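Local coordinates for protein bradyzoite surface antigen BSR4 (Toxoplasma gondii, PDB 2JKS) that is a zinc-binding surface antigen of the bradyzoite stage, built from two SRS domains and probably acting at the parasite surface in contact with the host, at residues A[94-99]-A[203-208]; A[164-169]-A[175-180]; A[64-69]-A[75-80]. One frame throughout, in Å; residues are numbered along the deposited sequence.

How the contacts relate
Contacts 1 and 2 adjoin where the two SRS regions meet, whereas contact 3 lies about 22 Å from contact 1, centre to centre, within the first region. Contact 1 is a surface meeting made through a zinc ion and a water. Contact 2 is partly buried and relies on backbone bonds and one serine hydroxyl; its Tyr-178 packs against the 203-208 turn, with OH 3.4 Å from Gly-206 CA. Contact 3 is buried and covalent, a single disulfide between two strands. Contacts 1 and 3 still touch, Leu-94 CD1 lying 3.6 Å from Asp-67 OD2. Along the chain, contact 2 is nested within the loop that contact 1 closes.

Contact 1 of 3, residues A[94-99]-A[203-208]; sequences LLETDR and GSDGSL. With ZN (zinc ion), chain F.
Glu-96 and Asp-205 reach toward each other from opposite directions and share a zinc ion, so that a metal and a water join two surface loops that have little direct packing. The first segment begins with the last residues of helix 91-95. Leu-94 rests on Phe-134 and Leu-95 on Lys-132, both of strand 132-141, which seats the helix end on that strand of its own SRS region. Glu-96 follows with positive phi as the C-prime residue of a Schellman motif, in which Thr-97 N bonds back to Lys-92 O and Glu-96 N to Asp-93 O. Its chain runs extended beyond CG (chi2 176°) and carries the carboxylate out to the metal. The grip on zinc is uneven: Glu-96 OE1 lies at 2.2 Å and Glu-96 OE2 at 2.6 Å. OE1 also accepts a hydrogen bond from Lys-132 NZ, whose positive charge probably offsets some of the negative charge gathered here. On the far side of the ion is the type I turn Gly-203 to Gly-206, which leads into strand 206-209 of the second SRS region and offers Asp-205 OD1 at 2.0 Å from zinc. A water is a further ligand of the zinc ion, and the two carboxylate planes stand 72° apart. Glu-96 OE2 and Asp-205 OD2 come within 3.6 Å of each other, but a second water donates to both, the bond to OD2 being weak. The same water lies 2.7 Å from Ser-204 OG. Beyond Glu-96 the chain turns away from the zinc, and Arg-99 pairs with Asp-126.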
ATOM      1  N   LEU A  94       8.362   3.598   4.968  1.00 35.99           N
ATOM      2  CA  LEU A  94       7.077   4.263   4.720  1.00 34.66           C
ATOM      3  C   LEU A  94       6.115   3.296   4.021  1.00 34.67           C
ATOM      4  O   LEU A  94       4.953   3.208   4.392  1.00 33.66           O
ATOM      5  CB  LEU A  94       7.247   5.525   3.867  1.00 35.20           C
ATOM      6  CG  LEU A  94       5.963   6.320   3.527  1.00 35.95           C
ATOM      7  CD1 LEU A  94       5.232   6.838   4.744  1.00 37.32           C
ATOM      8  CD2 LEU A  94       6.280   7.461   2.673  1.00 35.92           C
ATOM      9  N   LEU A  95       6.629   2.530   3.065  1.00 34.55           N
ATOM     10  CA  LEU A  95       5.784   1.648   2.255  1.00 36.69           C
ATOM     11  C   LEU A  95       5.476   0.334   2.954  1.00 38.78           C
ATOM     12  O   LEU A  95       4.577  -0.432   2.535  1.00 38.50           O
ATOM     13  CB  LEU A  95       6.427   1.383   0.886  1.00 35.09           C
ATOM     14  CG  LEU A  95       6.512   2.654   0.011  1.00 34.28           C
ATOM     15  CD1 LEU A  95       7.161   2.366  -1.303  1.00 34.01           C
ATOM     16  CD2 LEU A  95       5.133   3.381  -0.208  1.00 31.07           C
ATOM     17  N   GLU A  96       6.244   0.083   4.018  1.00 40.56           N
ATOM     18  CA  GLU A  96       6.159  -1.150   4.808  1.00 42.62           C
ATOM     19  C   GLU A  96       6.371  -2.377   3.959  1.00 43.55           C
ATOM     20  O   GLU A  96       5.637  -3.341   4.091  1.00 42.96           O
ATOM     21  CB  GLU A  96       4.833  -1.248   5.541  1.00 42.91           C
ATOM     22  CG  GLU A  96       4.720  -0.325   6.686  1.00 44.32           C
ATOM     23  CD  GLU A  96       3.371  -0.398   7.317  1.00 49.24           C
ATOM     24  OE1 GLU A  96       2.702   0.641   7.381  1.00 52.12           O
ATOM     25  OE2 GLU A  96       2.944  -1.495   7.729  1.00 54.68           O
ATOM     26  N   THR A  97       7.389  -2.331   3.107  1.00 44.46           N
ATOM     27  CA  THR A  97       7.646  -3.385   2.148  1.00 45.81           C
ATOM     28  C   THR A  97       9.047  -3.955   2.356  1.00 46.91           C
ATOM     29  O   THR A  97       9.815  -3.420   3.152  1.00 47.55           O
ATOM     30  CB  THR A  97       7.347  -2.911   0.661  1.00 46.71           C
ATOM     31  OG1 THR A  97       8.004  -1.659   0.390  1.00 47.26           O
ATOM     32  CG2 THR A  97       5.806  -2.754   0.420  1.00 44.90           C
ATOM     33  N   ASP A  98       9.372  -5.057   1.669  1.00 47.68           N
ATOM     34  CA  ASP A  98      10.586  -5.862   1.955  1.00 48.03           C
ATOM     35  C   ASP A  98      11.812  -5.449   1.172  1.00 46.85           C
ATOM     36  O   ASP A  98      12.931  -5.694   1.601  1.00 47.36           O
ATOM     37  CB  ASP A  98      10.347  -7.352   1.626  1.00 48.99           C
ATOM     38  CG  ASP A  98       9.213  -7.973   2.434  1.00 51.48           C
ATOM     39  OD1 ASP A  98       8.994  -7.571   3.606  1.00 52.37           O
ATOM     40  OD2 ASP A  98       8.554  -8.880   1.878  1.00 53.93           O
ATOM     41  N   ARG A  99      11.590  -4.880  -0.008  1.00 45.61           N
ATOM     42  CA  ARG A  99      12.666  -4.546  -0.929  1.00 44.24           C
ATOM     43  C   ARG A  99      13.163  -3.125  -0.613  1.00 42.97           C
ATOM     44  O   ARG A  99      12.367  -2.236  -0.330  1.00 42.67           O
ATOM     45  CB  ARG A  99      12.144  -4.635  -2.377  1.00 43.72           C
ATOM     46  CG  ARG A  99      13.255  -4.773  -3.414  1.00 44.64           C
ATOM     47  CD  ARG A  99      12.741  -4.744  -4.876  1.00 45.74           C
ATOM     48  NE  ARG A  99      12.964  -3.417  -5.473  1.00 49.23           N
ATOM     49  CZ  ARG A  99      11.995  -2.691  -5.990  1.00 46.18           C
ATOM     50  NH1 ARG A  99      10.784  -3.231  -6.073  1.00 45.42           N
ATOM     51  NH2 ARG A  99      12.235  -1.473  -6.477  1.00 43.80           N
ATOM     52  N   GLY A 203      -1.640  -9.187   6.121  1.00 27.46           N
ATOM     53  CA  GLY A 203      -0.487  -8.245   6.243  1.00 29.37           C
ATOM     54  C   GLY A 203      -0.577  -7.607   7.627  1.00 31.74           C
ATOM     55  O   GLY A 203      -1.496  -7.898   8.395  1.00 31.41           O
ATOM     56  N   SER A 204       0.368  -6.733   7.974  1.00 33.00           N
ATOM     57  CA  SER A 204       0.387  -6.244   9.333  1.00 33.73           C
ATOM     58  C   SER A 204      -0.644  -5.132   9.506  1.00 32.51           C
ATOM     59  O   SER A 204      -0.924  -4.761  10.617  1.00 31.83           O
ATOM     60  CB  SER A 204       1.804  -5.776   9.731  1.00 34.89           C
ATOM     61  OG  SER A 204       2.202  -4.744   8.842  1.00 38.28           O
ATOM     62  N   ASP A 205      -1.251  -4.656   8.412  1.00 31.93           N
ATOM     63  CA  ASP A 205      -2.244  -3.571   8.469  1.00 31.40           C
ATOM     64  C   ASP A 205      -3.686  -4.067   8.649  1.00 30.39           C
ATOM     65  O   ASP A 205      -4.629  -3.264   8.755  1.00 28.96           O
ATOM     66  CB  ASP A 205      -2.165  -2.755   7.172  1.00 33.04           C
ATOM     67  CG  ASP A 205      -0.939  -1.865   7.138  1.00 36.61           C
ATOM     68  OD1 ASP A 205      -0.643  -1.303   8.197  1.00 37.82           O
ATOM     69  OD2 ASP A 205      -0.286  -1.717   6.074  1.00 41.54           O
ATOM     70  N   GLY A 206      -3.855  -5.374   8.691  1.00 28.23           N
ATOM     71  CA  GLY A 206      -5.204  -5.911   8.699  1.00 28.72           C
ATOM     72  C   GLY A 206      -5.407  -7.018   9.684  1.00 28.65           C
ATOM     73  O   GLY A 206      -4.449  -7.504  10.310  1.00 29.33           O
ATOM     74  N   SER A 207      -6.665  -7.404   9.833  1.00 27.18           N
ATOM     75  CA  SER A 207      -7.065  -8.421  10.825  1.00 26.58           C
ATOM     76  C   SER A 207      -8.033  -9.338  10.151  1.00 25.33           C
ATOM     77  O   SER A 207      -8.935  -8.863   9.461  1.00 24.82           O
ATOM     78  CB  SER A 207      -7.787  -7.765  12.017  1.00 25.42           C
ATOM     79  OG  SER A 207      -6.885  -6.934  12.734  1.00 32.85           O
ATOM     80  N   LEU A 208      -7.872 -10.638  10.375  1.00 25.19           N
ATOM     81  CA  LEU A 208      -8.803 -11.642   9.845  1.00 26.33           C
ATOM     82  C   LEU A 208     -10.210 -11.468  10.366  1.00 26.67           C
ATOM     83  O   LEU A 208     -10.428 -11.252  11.569  1.00 26.81           O
ATOM     84  CB  LEU A 208      -8.282 -13.045  10.156  1.00 26.40           C
ATOM     85  CG  LEU A 208      -7.041 -13.495   9.408  1.00 27.23           C
ATOM     86  CD1 LEU A 208      -6.301 -14.614  10.137  1.00 22.62           C
ATOM     87  CD2 LEU A 208      -7.394 -13.931   7.998  1.00 28.22           C
TER
HETATM   88 ZN    ZN F1320       0.907  -0.001   8.430  1.00 51.81          ZN
HETATM   89  O   HOH W   1       1.437  -3.683   6.467  1.00 52.87           O
HETATM   90  O   HOH W   2       1.375   0.584  10.742  1.00 67.90           O

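Contact 2 of 3, residues A[164-169]-A[175-180]; sequences RASSLA and TCAYGK
Ser-166 and Ala-177 meet at the tight end of this contact, where Ala-177 N donates to Ser-166 OG over 2.9 Å in a nearly straight bond (169° at the hydrogen). With chi1 at -63°, OG is anti to the serine's carbonyl carbon, the position from which it meets the incoming N-H. Asn-183 ND2 supplies a second bond to the same oxygen. Close by, the methyl of Ala-177 lies against both the backbone and the side-chain base of Arg-164, its CB 3.2 Å from Arg-164 O and 3.8 Å from Arg-164 CG. One residue along, Ser-167 and Thr-175 form an antiparallel hydrogen-bonded pair: Ser-167 N to Thr-175 O and Thr-175 N to Ser-167 O are both 2.9 Å. The pair joins strands 167-169 and 173-175, a beta hairpin at the margin of a five-stranded mixed sheet, and Cys-176 beyond it is tied to Cys-301 by a disulfide.

The outer side is much looser. Arg-164 bends at chi2 and chi3 and passes Thr-175 at about a right angle, its NE 4.0 Å from Thr-175 CG2 and the methyl lying oblique to the guanidinium. A water makes only weak bonds to Arg-164 NH2 and Thr-175 OG1, while Ser-167 OG merely approaches Thr-175 CB. The firm partner of the guanidinium is Leu-127 O, in the first SRS region. The chemistry thus divides: backbone groups and one hydroxyl held by two hydrogen bonds fix the hairpin base, and the guanidinium, through Leu-127 O, links it to the first SRS region.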
ATOM      1  N   ARG A 164      -1.803  -1.232  -3.476  1.00 26.60           N
ATOM      2  CA  ARG A 164      -2.128  -2.315  -4.405  1.00 26.96           C
ATOM      3  C   ARG A 164      -3.594  -2.725  -4.232  1.00 26.41           C
ATOM      4  O   ARG A 164      -4.202  -2.499  -3.159  1.00 25.24           O
ATOM      5  CB  ARG A 164      -1.256  -3.538  -4.140  1.00 27.31           C
ATOM      6  CG  ARG A 164      -1.531  -4.230  -2.799  1.00 30.81           C
ATOM      7  CD  ARG A 164      -0.203  -4.669  -2.223  1.00 40.05           C
ATOM      8  NE  ARG A 164       0.236  -5.961  -2.695  1.00 45.47           N
ATOM      9  CZ  ARG A 164       1.528  -6.280  -2.847  1.00 49.78           C
ATOM     10  NH1 ARG A 164       2.485  -5.378  -2.619  1.00 47.52           N
ATOM     11  NH2 ARG A 164       1.867  -7.495  -3.254  1.00 48.67           N
ATOM     12  N   ALA A 165      -4.114  -3.399  -5.250  1.00 26.57           N
ATOM     13  CA  ALA A 165      -5.481  -3.911  -5.207  1.00 27.50           C
ATOM     14  C   ALA A 165      -5.424  -5.194  -4.401  1.00 26.95           C
ATOM     15  O   ALA A 165      -4.449  -5.927  -4.487  1.00 25.96           O
ATOM     16  CB  ALA A 165      -6.024  -4.222  -6.655  1.00 27.34           C
ATOM     17  N   SER A 166      -6.492  -5.507  -3.686  1.00 27.26           N
ATOM     18  CA  SER A 166      -6.605  -6.865  -3.112  1.00 25.65           C
ATOM     19  C   SER A 166      -6.686  -7.861  -4.292  1.00 26.11           C
ATOM     20  O   SER A 166      -7.351  -7.578  -5.284  1.00 23.92           O
ATOM     21  CB  SER A 166      -7.860  -6.949  -2.264  1.00 25.34           C
ATOM     22  OG  SER A 166      -7.764  -6.025  -1.160  1.00 24.03           O
ATOM     23  N   SER A 167      -6.020  -8.998  -4.189  1.00 25.00           N
ATOM     24  CA  SER A 167      -5.905  -9.898  -5.341  1.00 27.05           C
ATOM     25  C   SER A 167      -5.772 -11.367  -4.960  1.00 27.51           C
ATOM     26  O   SER A 167      -5.366 -11.685  -3.863  1.00 27.64           O
ATOM     27  CB  SER A 167      -4.668  -9.523  -6.202  1.00 27.10           C
ATOM     28  OG  SER A 167      -3.485  -9.701  -5.450  1.00 31.49           O
ATOM     29  N   LEU A 168      -6.059 -12.233  -5.930  1.00 27.04           N
ATOM     30  CA  LEU A 168      -6.020 -13.674  -5.796  1.00 27.68           C
ATOM     31  C   LEU A 168      -4.883 -14.186  -6.634  1.00 29.16           C
ATOM     32  O   LEU A 168      -4.774 -13.833  -7.818  1.00 28.92           O
ATOM     33  CB  LEU A 168      -7.330 -14.278  -6.345  1.00 27.30           C
ATOM     34  CG  LEU A 168      -7.508 -15.808  -6.354  1.00 26.46           C
ATOM     35  CD1 LEU A 168      -7.335 -16.488  -4.957  1.00 28.09           C
ATOM     36  CD2 LEU A 168      -8.819 -16.262  -7.059  1.00 26.66           C
ATOM     37  N   ALA A 169      -4.021 -14.999  -6.051  1.00 30.90           N
ATOM     38  CA  ALA A 169      -2.944 -15.580  -6.873  1.00 33.06           C
ATOM     39  C   ALA A 169      -3.143 -17.065  -6.962  1.00 33.54           C
ATOM     40  O   ALA A 169      -4.109 -17.606  -6.408  1.00 34.39           O
ATOM     41  CB  ALA A 169      -1.586 -15.225  -6.306  1.00 32.66           C
ATOM     42  N   THR A 175      -4.139 -11.931  -1.252  1.00 24.94           N
ATOM     43  CA  THR A 175      -3.442 -10.741  -0.694  1.00 26.50           C
ATOM     44  C   THR A 175      -4.412  -9.587  -0.536  1.00 25.54           C
ATOM     45  O   THR A 175      -4.893  -9.017  -1.518  1.00 26.25           O
ATOM     46  CB  THR A 175      -2.237 -10.303  -1.581  1.00 27.22           C
ATOM     47  OG1 THR A 175      -1.374 -11.433  -1.765  1.00 29.05           O
ATOM     48  CG2 THR A 175      -1.449  -9.152  -0.936  1.00 29.69           C
ATOM     49  N   CYS A 176      -4.731  -9.271   0.716  1.00 23.79           N
ATOM     50  CA  CYS A 176      -5.691  -8.208   1.026  1.00 24.29           C
ATOM     51  C   CYS A 176      -4.948  -6.878   1.187  1.00 23.76           C
ATOM     52  O   CYS A 176      -3.849  -6.833   1.730  1.00 24.76           O
ATOM     53  CB  CYS A 176      -6.480  -8.507   2.325  1.00 24.94           C
ATOM     54  SG  CYS A 176      -7.850  -9.690   2.122  1.00 26.82           S
ATOM     55  N   ALA A 177      -5.578  -5.828   0.685  1.00 23.92           N
ATOM     56  CA  ALA A 177      -5.145  -4.446   0.919  1.00 25.22           C
ATOM     57  C   ALA A 177      -6.377  -3.591   1.258  1.00 25.43           C
ATOM     58  O   ALA A 177      -7.509  -4.087   1.282  1.00 24.18           O
ATOM     59  CB  ALA A 177      -4.371  -3.916  -0.293  1.00 25.51           C
ATOM     60  N   TYR A 178      -6.161  -2.306   1.556  1.00 25.28           N
ATOM     61  CA  TYR A 178      -7.103  -1.531   2.356  1.00 25.46           C
ATOM     62  C   TYR A 178      -7.123  -0.066   1.887  1.00 28.04           C
ATOM     63  O   TYR A 178      -7.775   0.790   2.523  1.00 28.56           O
ATOM     64  CB  TYR A 178      -6.700  -1.575   3.864  1.00 23.95           C
ATOM     65  CG  TYR A 178      -6.394  -2.978   4.351  1.00 27.07           C
ATOM     66  CD1 TYR A 178      -7.442  -3.887   4.605  1.00 24.92           C
ATOM     67  CD2 TYR A 178      -5.074  -3.424   4.485  1.00 23.75           C
ATOM     68  CE1 TYR A 178      -7.183  -5.191   4.945  1.00 27.07           C
ATOM     69  CE2 TYR A 178      -4.814  -4.708   4.862  1.00 25.34           C
ATOM     70  CZ  TYR A 178      -5.868  -5.592   5.056  1.00 24.34           C
ATOM     71  OH  TYR A 178      -5.579  -6.842   5.452  1.00 26.07           O
ATOM     72  N   GLY A 179      -6.458   0.208   0.764  1.00 28.07           N
ATOM     73  CA  GLY A 179      -6.498   1.544   0.149  1.00 29.28           C
ATOM     74  C   GLY A 179      -7.857   1.953  -0.343  1.00 29.59           C
ATOM     75  O   GLY A 179      -8.718   1.106  -0.570  1.00 29.38           O
ATOM     76  N   LYS A 180      -8.057   3.256  -0.499  1.00 29.60           N
ATOM     77  CA  LYS A 180      -9.254   3.802  -1.142  1.00 31.09           C
ATOM     78  C   LYS A 180      -9.724   3.038  -2.411  1.00 29.75           C
ATOM     79  O   LYS A 180     -10.938   2.812  -2.600  1.00 32.25           O
ATOM     80  CB  LYS A 180      -9.045   5.326  -1.485  1.00 30.67           C
ATOM     81  CG  LYS A 180     -10.350   6.093  -1.793  1.00 34.93           C
ATOM     82  CD  LYS A 180     -10.063   7.476  -2.425  1.00 35.50           C
ATOM     83  CE  LYS A 180     -11.353   8.242  -2.819  1.00 41.61           C
ATOM     84  NZ  LYS A 180     -11.876   7.856  -4.174  1.00 44.51           N
TER
HETATM   85  O   HOH W   3       1.628 -10.613  -3.282  1.00 47.61           O

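Contact 3 of 3, residues A[64-69]-A[75-80]; sequences NVCDPK and TVCQFG
Cys-66 and Cys-77 face each other in a buried part of the first SRS region, and their SG-SG bond of 2.0 Å is the whole of the direct contact between residues 64-69 and 75-80. Both cysteine side chains set out toward the opposite segment. In each, the first torsion swings the sulfur to the side of the residue's own backbone N, with chi1 -53° in Cys-66 and -76° in Cys-77. The CB-SG bonds are then turned almost perpendicular to each other about the sulfur-sulfur bond, with a torsion of -90° that is close to the relaxed value for a disulfide and left-handed in sense. This turn brings Cys-66 CB within 3.7 Å of Cys-77 CB, while the CA atoms of the two cysteines stay 6.3 Å apart.

Both half-cystines lie against Ile-57 of strand 53-67, and Cys-66 also touches Pro-58. Phe-79, which also starts toward the first segment, packs on Ile-57 and Val-135, so the sulfurs sit in apolar surroundings. Past Cys-66, Asp-67 turns its carboxylate away from the second segment. Its OD1 accepts from Lys-69 N at 2.9 Å, approached from above the carboxylate plane, and this Asx turn takes the chain out of the strand.

Strands 53-67 and 76-79 are not neighbours: strand 83-89 comes between them in the sheet order, and the disulfide links the two covalently. It is one of the three cystines of the first SRS region, with Cys-16 to Cys-155 and Cys-46 to Cys-138, a pattern characteristic of the disulfide-braced beta architecture of the SAG1-related (SRS) fold.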
ATOM      1  N   ASN A  64      16.598   8.812   1.780  1.00 36.55           N
ATOM      2  CA  ASN A  64      15.439   9.145   2.583  1.00 36.80           C
ATOM      3  C   ASN A  64      14.377   9.936   1.799  1.00 35.72           C
ATOM      4  O   ASN A  64      14.677  10.539   0.773  1.00 35.33           O
ATOM      5  CB  ASN A  64      15.867   9.962   3.822  1.00 37.37           C
ATOM      6  CG  ASN A  64      16.760   9.178   4.773  1.00 39.10           C
ATOM      7  OD1 ASN A  64      16.322   8.221   5.419  1.00 43.10           O
ATOM      8  ND2 ASN A  64      18.016   9.578   4.857  1.00 38.09           N
ATOM      9  N   VAL A  65      13.139   9.871   2.282  1.00 34.66           N
ATOM     10  CA  VAL A  65      12.061  10.806   1.892  1.00 34.27           C
ATOM     11  C   VAL A  65      11.474  11.412   3.180  1.00 33.89           C
ATOM     12  O   VAL A  65      11.872  11.016   4.271  1.00 35.02           O
ATOM     13  CB  VAL A  65      10.949  10.111   1.008  1.00 33.54           C
ATOM     14  CG1 VAL A  65      11.538   9.537  -0.287  1.00 33.38           C
ATOM     15  CG2 VAL A  65      10.236   9.018   1.792  1.00 31.40           C
ATOM     16  N   CYS A  66      10.591  12.397   3.068  1.00 34.36           N
ATOM     17  CA  CYS A  66       9.914  12.955   4.223  1.00 35.28           C
ATOM     18  C   CYS A  66       8.540  12.343   4.416  1.00 36.05           C
ATOM     19  O   CYS A  66       7.778  12.207   3.462  1.00 35.03           O
ATOM     20  CB  CYS A  66       9.792  14.481   4.110  1.00 36.43           C
ATOM     21  SG  CYS A  66      11.377  15.232   3.786  1.00 38.48           S
ATOM     22  N   ASP A  67       8.231  11.979   5.653  1.00 36.19           N
ATOM     23  CA  ASP A  67       6.874  11.564   6.032  1.00 39.07           C
ATOM     24  C   ASP A  67       6.184  12.739   6.737  1.00 40.04           C
ATOM     25  O   ASP A  67       6.483  13.022   7.902  1.00 39.48           O
ATOM     26  CB  ASP A  67       6.926  10.378   7.005  1.00 38.54           C
ATOM     27  CG  ASP A  67       5.541   9.785   7.296  1.00 38.22           C
ATOM     28  OD1 ASP A  67       4.501  10.402   6.967  1.00 36.14           O
ATOM     29  OD2 ASP A  67       5.506   8.675   7.840  1.00 40.26           O
ATOM     30  N   PRO A  68       5.238  13.417   6.062  1.00 42.06           N
ATOM     31  CA  PRO A  68       4.665  14.539   6.815  1.00 44.06           C
ATOM     32  C   PRO A  68       3.866  14.147   8.068  1.00 46.66           C
ATOM     33  O   PRO A  68       3.487  15.027   8.850  1.00 47.73           O
ATOM     34  CB  PRO A  68       3.767  15.246   5.780  1.00 43.94           C
ATOM     35  CG  PRO A  68       4.219  14.736   4.468  1.00 43.68           C
ATOM     36  CD  PRO A  68       4.652  13.316   4.716  1.00 41.90           C
ATOM     37  N   LYS A  69       3.627  12.854   8.270  1.00 48.76           N
ATOM     38  CA  LYS A  69       2.815  12.375   9.397  1.00 50.57           C
ATOM     39  C   LYS A  69       3.680  12.129  10.617  1.00 52.31           C
ATOM     40  O   LYS A  69       3.190  12.181  11.735  1.00 52.25           O
ATOM     41  CB  LYS A  69       2.075  11.077   9.046  1.00 50.19           C
ATOM     42  CG  LYS A  69       1.107  11.196   7.899  1.00 51.34           C
ATOM     43  CD  LYS A  69       0.009  10.147   8.016  1.00 54.85           C
ATOM     44  CE  LYS A  69      -0.832  10.107   6.751  1.00 55.02           C
ATOM     45  NZ  LYS A  69      -2.289  10.251   7.009  1.00 57.24           N
ATOM     46  N   THR A  75      15.008  12.891  12.307  1.00 58.54           N
ATOM     47  CA  THR A  75      15.447  14.190  11.768  1.00 56.49           C
ATOM     48  C   THR A  75      14.454  14.945  10.837  1.00 55.71           C
ATOM     49  O   THR A  75      13.998  14.437   9.803  1.00 55.51           O
ATOM     50  CB  THR A  75      16.937  14.153  11.269  1.00 56.11           C
ATOM     51  OG1 THR A  75      17.056  14.790   9.996  1.00 56.24           O
ATOM     52  CG2 THR A  75      17.462  12.738  11.163  1.00 55.60           C
ATOM     53  N   VAL A  76      14.126  16.171  11.253  1.00 53.65           N
ATOM     54  CA  VAL A  76      13.072  16.999  10.639  1.00 51.75           C
ATOM     55  C   VAL A  76      13.391  17.489   9.217  1.00 50.48           C
ATOM     56  O   VAL A  76      14.525  17.909   8.918  1.00 49.51           O
ATOM     57  CB  VAL A  76      12.706  18.197  11.581  1.00 51.92           C
ATOM     58  CG1 VAL A  76      12.130  19.387  10.816  1.00 52.24           C
ATOM     59  CG2 VAL A  76      11.727  17.745  12.680  1.00 52.04           C
ATOM     60  N   CYS A  77      12.371  17.449   8.359  1.00 48.18           N
ATOM     61  CA  CYS A  77      12.469  17.951   6.997  1.00 47.18           C
ATOM     62  C   CYS A  77      12.168  19.438   6.913  1.00 47.71           C
ATOM     63  O   CYS A  77      11.007  19.855   6.995  1.00 47.69           O
ATOM     64  CB  CYS A  77      11.523  17.159   6.082  1.00 46.49           C
ATOM     65  SG  CYS A  77      12.142  15.494   5.660  1.00 43.45           S
ATOM     66  N   GLN A  78      13.222  20.232   6.733  1.00 48.39           N
ATOM     67  CA  GLN A  78      13.147  21.699   6.809  1.00 49.02           C
ATOM     68  C   GLN A  78      12.970  22.374   5.433  1.00 48.90           C
ATOM     69  O   GLN A  78      13.688  22.062   4.489  1.00 49.25           O
ATOM     70  CB  GLN A  78      14.402  22.261   7.529  1.00 49.08           C
ATOM     71  CG  GLN A  78      14.883  21.436   8.738  1.00 48.91           C
ATOM     72  CD  GLN A  78      15.989  22.133   9.573  1.00 49.36           C
ATOM     73  OE1 GLN A  78      15.758  22.522  10.718  1.00 49.55           O
ATOM     74  NE2 GLN A  78      17.185  22.272   8.999  1.00 48.59           N
ATOM     75  N   PHE A  79      11.975  23.247   5.315  1.00 48.67           N
ATOM     76  CA  PHE A  79      11.771  24.096   4.140  1.00 49.25           C
ATOM     77  C   PHE A  79      11.882  25.576   4.563  1.00 51.03           C
ATOM     78  O   PHE A  79      11.073  26.073   5.348  1.00 50.16           O
ATOM     79  CB  PHE A  79      10.384  23.880   3.535  1.00 48.97           C
ATOM     80  CG  PHE A  79      10.247  22.621   2.712  1.00 47.01           C
ATOM     81  CD1 PHE A  79      10.457  22.655   1.334  1.00 48.20           C
ATOM     82  CD2 PHE A  79       9.862  21.421   3.303  1.00 46.02           C
ATOM     83  CE1 PHE A  79      10.324  21.510   0.548  1.00 45.31           C
ATOM     84  CE2 PHE A  79       9.728  20.254   2.517  1.00 47.71           C
ATOM     85  CZ  PHE A  79       9.966  20.310   1.142  1.00 46.10           C
ATOM     86  N   GLY A  80      12.870  26.282   4.026  1.00 52.68           N
ATOM     87  CA  GLY A  80      13.113  27.653   4.464  1.00 55.21           C
ATOM     88  C   GLY A  80      13.611  27.674   5.898  1.00 56.31           C
ATOM     89  O   GLY A  80      14.112  26.666   6.408  1.00 56.77           O
TER